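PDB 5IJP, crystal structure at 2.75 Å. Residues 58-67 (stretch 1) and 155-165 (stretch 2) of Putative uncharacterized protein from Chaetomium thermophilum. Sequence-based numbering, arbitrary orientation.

Stretch 1 58-67: FVSKLEAELD
Stretch 2 (155-165) RLKPVFDTRLK

Helices that run side by side can pack through apolar shape complementarity, and this pair is a compact example. Residues 58-67 lie within a longer helix (phi/psi near -68/-39); in the second stretch, Arg155 and Leu156 form a non-helical lead-in (phi/psi -111/-15 at Leu156) to a helix starting at Lys157. The axes run nearly parallel, 10° apart, with a closest approach of 12.6 Å. This wide spacing leaves room for large side chains, and no hydrogen bond crosses it. Register is set by CA-CA distances of 8.6 Å for Val59-Leu156, 9.8 Å for Glu63-Phe160 and 8.6 Å for Leu66-Leu164.

The principal bump is Phe160 (chi1 -89°, chi2 96°), whose CA-to-CB bond points toward the first helix. Its ring enters a hollow lined by Val59, Leu62 and Glu63. Leu62, with chi1 t and chi2 p, lays CD2 over one ring face, 3.9 Å from the centroid and 19° off the normal, a CH-pi contact; the same CD2 lies 3.7 Å from Phe160 CE2. At the ring edge, Val59 CG1 approaches Phe160 CZ to 4.2 Å and Glu63 CG (chi1 m, chi2 t) approaches that CZ to 4.1 Å. Glu63 suits this exposed border because its methylene carbon can pack there.

Leu156 (chi1 -96°, chi2 t) straddles Val59 CG2, with CD2 at 3.8 Å and CD1 at 3.9 Å from it; CD1 also meets the edge of the Phe58 ring (chi1 t, chi2 76°), 3.8 Å from Phe58 CD2. Val59, chi1 t, thus offers one methyl to each neighbour.

Farther along, the CA-to-CB bond of Leu66 (chi1 t, chi2 94°) points toward the partner; that of Leu164 (chi1 m, chi2 t) points sideways, but its end comes nearer, leaving Leu66 CD1 3.9 Å from Leu164 CD2. Altogether 369 Å² is buried, with Phe160 contributing most. Branched aliphatic side chains and flat rings suit this seam because they can match contours without needing polar partners.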

# COMPACT_ATOMS: atom_id res chain seq x y z
N PHE A 58 7.71 -11.09 17.39
CA PHE A 58 6.57 -10.51 16.68
C PHE A 58 6.91 -9.18 16.00
O PHE A 58 6.54 -9.00 14.84
CB PHE A 58 5.34 -10.37 17.60
CG PHE A 58 4.08 -9.91 16.91
CD1 PHE A 58 3.34 -10.78 16.12
CD2 PHE A 58 3.61 -8.61 17.07
CE1 PHE A 58 2.17 -10.36 15.48
CE2 PHE A 58 2.44 -8.19 16.43
CZ PHE A 58 1.73 -9.06 15.65
N VAL A 59 7.62 -8.27 16.71
CA VAL A 59 8.04 -6.96 16.19
C VAL A 59 8.94 -7.13 14.97
O VAL A 59 8.72 -6.46 13.96
CB VAL A 59 8.65 -6.05 17.29
CG1 VAL A 59 9.20 -4.74 16.71
CG2 VAL A 59 7.63 -5.74 18.38
N SER A 60 9.92 -8.06 15.04
CA SER A 60 10.85 -8.38 13.95
C SER A 60 10.10 -8.91 12.72
O SER A 60 10.42 -8.53 11.60
CB SER A 60 11.90 -9.39 14.41
OG SER A 60 12.71 -8.84 15.43
N LYS A 61 9.07 -9.77 12.95
CA LYS A 61 8.23 -10.34 11.90
C LYS A 61 7.31 -9.28 11.29
O LYS A 61 7.05 -9.31 10.08
CB LYS A 61 7.41 -11.52 12.45
N LEU A 62 6.82 -8.34 12.13
CA LEU A 62 5.93 -7.24 11.72
C LEU A 62 6.70 -6.19 10.91
O LEU A 62 6.16 -5.67 9.93
CB LEU A 62 5.26 -6.61 12.95
CG LEU A 62 4.14 -5.60 12.72
CD1 LEU A 62 2.85 -6.28 12.27
CD2 LEU A 62 3.87 -4.79 13.97
N GLU A 63 7.94 -5.87 11.33
CA GLU A 63 8.81 -4.90 10.65
C GLU A 63 9.26 -5.42 9.29
O GLU A 63 9.32 -4.65 8.34
CB GLU A 63 10.03 -4.54 11.52
CG GLU A 63 9.71 -3.57 12.65
CD GLU A 63 10.83 -3.28 13.63
OE1 GLU A 63 11.68 -4.17 13.86
OE2 GLU A 63 10.84 -2.16 14.19
N ALA A 64 9.52 -6.75 9.19
CA ALA A 64 9.91 -7.43 7.95
C ALA A 64 8.77 -7.37 6.92
O ALA A 64 9.03 -7.20 5.73
CB ALA A 64 10.29 -8.87 8.23
N GLU A 65 7.52 -7.47 7.40
CA GLU A 65 6.32 -7.37 6.58
C GLU A 65 6.07 -5.93 6.17
O GLU A 65 5.61 -5.69 5.06
CB GLU A 65 5.09 -7.95 7.31
CG GLU A 65 5.03 -9.47 7.31
CD GLU A 65 4.91 -10.12 5.94
OE1 GLU A 65 3.95 -9.81 5.20
OE2 GLU A 65 5.78 -10.96 5.61
N LEU A 66 6.41 -4.97 7.06
CA LEU A 66 6.27 -3.53 6.82
C LEU A 66 7.22 -3.05 5.72
O LEU A 66 6.83 -2.22 4.90
CB LEU A 66 6.48 -2.74 8.12
CG LEU A 66 5.86 -1.34 8.16
CD1 LEU A 66 4.48 -1.37 8.79
CD2 LEU A 66 6.74 -0.37 8.93
N ASP A 67 8.46 -3.59 5.70
CA ASP A 67 9.48 -3.25 4.70
C ASP A 67 9.13 -3.82 3.32
O ASP A 67 9.36 -3.16 2.32
CB ASP A 67 10.87 -3.75 5.14
CG ASP A 67 11.35 -3.21 6.47
OD1 ASP A 67 10.90 -2.12 6.88
OD2 ASP A 67 12.18 -3.89 7.12
N ARG A 155 1.05 -3.39 24.51
CA ARG A 155 0.66 -2.40 23.51
C ARG A 155 1.78 -2.05 22.53
O ARG A 155 2.88 -1.71 22.95
CB ARG A 155 0.07 -1.14 24.17
CG ARG A 155 -1.44 -1.22 24.36
CD ARG A 155 -1.91 -0.34 25.51
NE ARG A 155 -1.84 -1.04 26.79
CZ ARG A 155 -2.85 -1.70 27.35
NH1 ARG A 155 -4.03 -1.75 26.74
NH2 ARG A 155 -2.69 -2.30 28.52
N LEU A 156 1.47 -2.14 21.22
CA LEU A 156 2.39 -1.83 20.12
C LEU A 156 1.98 -0.57 19.34
O LEU A 156 2.79 -0.02 18.60
CB LEU A 156 2.57 -3.02 19.16
CG LEU A 156 3.78 -3.92 19.39
CD1 LEU A 156 3.83 -5.03 18.35
CD2 LEU A 156 5.09 -3.14 19.36
N LYS A 157 0.72 -0.13 19.54
CA LYS A 157 0.12 1.04 18.89
C LYS A 157 0.86 2.38 19.14
O LYS A 157 0.97 3.12 18.16
CB LYS A 157 -1.37 1.16 19.25
CG LYS A 157 -2.21 1.87 18.19
CD LYS A 157 -3.71 1.74 18.44
CE LYS A 157 -4.33 0.47 17.87
NZ LYS A 157 -4.39 0.51 16.38
N PRO A 158 1.36 2.74 20.36
CA PRO A 158 2.00 4.06 20.54
C PRO A 158 3.08 4.47 19.52
O PRO A 158 3.07 5.63 19.10
CB PRO A 158 2.58 3.99 21.95
CG PRO A 158 1.68 3.07 22.66
CD PRO A 158 1.30 2.02 21.65
N VAL A 159 3.98 3.56 19.12
CA VAL A 159 5.03 3.91 18.15
C VAL A 159 4.68 3.48 16.72
O VAL A 159 5.17 4.09 15.77
CB VAL A 159 6.47 3.47 18.55
CG1 VAL A 159 6.90 4.07 19.89
CG2 VAL A 159 6.65 1.95 18.54
N PHE A 160 3.86 2.43 16.56
CA PHE A 160 3.49 1.92 15.24
C PHE A 160 2.41 2.76 14.53
O PHE A 160 2.25 2.62 13.31
CB PHE A 160 3.10 0.44 15.29
CG PHE A 160 4.28 -0.49 15.10
CD1 PHE A 160 4.95 -1.02 16.19
CD2 PHE A 160 4.74 -0.81 13.82
CE1 PHE A 160 6.05 -1.87 16.02
CE2 PHE A 160 5.84 -1.65 13.65
CZ PHE A 160 6.49 -2.18 14.75
N ASP A 161 1.68 3.64 15.27
CA ASP A 161 0.67 4.51 14.65
C ASP A 161 1.31 5.62 13.82
O ASP A 161 0.78 5.97 12.76
CB ASP A 161 -0.35 5.06 15.67
CG ASP A 161 0.18 5.83 16.87
OD1 ASP A 161 1.17 6.59 16.71
OD2 ASP A 161 -0.43 5.74 17.96
N THR A 162 2.47 6.14 14.28
CA THR A 162 3.23 7.18 13.59
C THR A 162 4.16 6.57 12.53
O THR A 162 4.50 7.26 11.56
CB THR A 162 3.93 8.13 14.58
OG1 THR A 162 4.51 9.22 13.86
CG2 THR A 162 5.00 7.44 15.44
N ARG A 163 4.56 5.29 12.70
CA ARG A 163 5.41 4.55 11.76
C ARG A 163 4.65 4.28 10.46
O ARG A 163 5.24 4.36 9.38
CB ARG A 163 5.90 3.23 12.38
CG ARG A 163 7.19 3.36 13.18
CD ARG A 163 8.41 2.94 12.39
NE ARG A 163 9.65 3.29 13.08
CZ ARG A 163 10.34 4.41 12.86
NH1 ARG A 163 9.92 5.30 11.97
NH2 ARG A 163 11.46 4.65 13.54
N LEU A 164 3.33 3.99 10.56
CA LEU A 164 2.45 3.75 9.43
C LEU A 164 2.02 5.07 8.78
O LEU A 164 1.82 5.12 7.56
CB LEU A 164 1.21 2.95 9.86
CG LEU A 164 1.41 1.43 9.98
CD1 LEU A 164 0.43 0.84 10.98
CD2 LEU A 164 1.26 0.74 8.64
N LYS A 165 1.90 6.14 9.59
CA LYS A 165 1.52 7.49 9.14
C LYS A 165 2.72 8.27 8.58
O LYS A 165 2.53 9.35 8.00
CB LYS A 165 0.84 8.27 10.27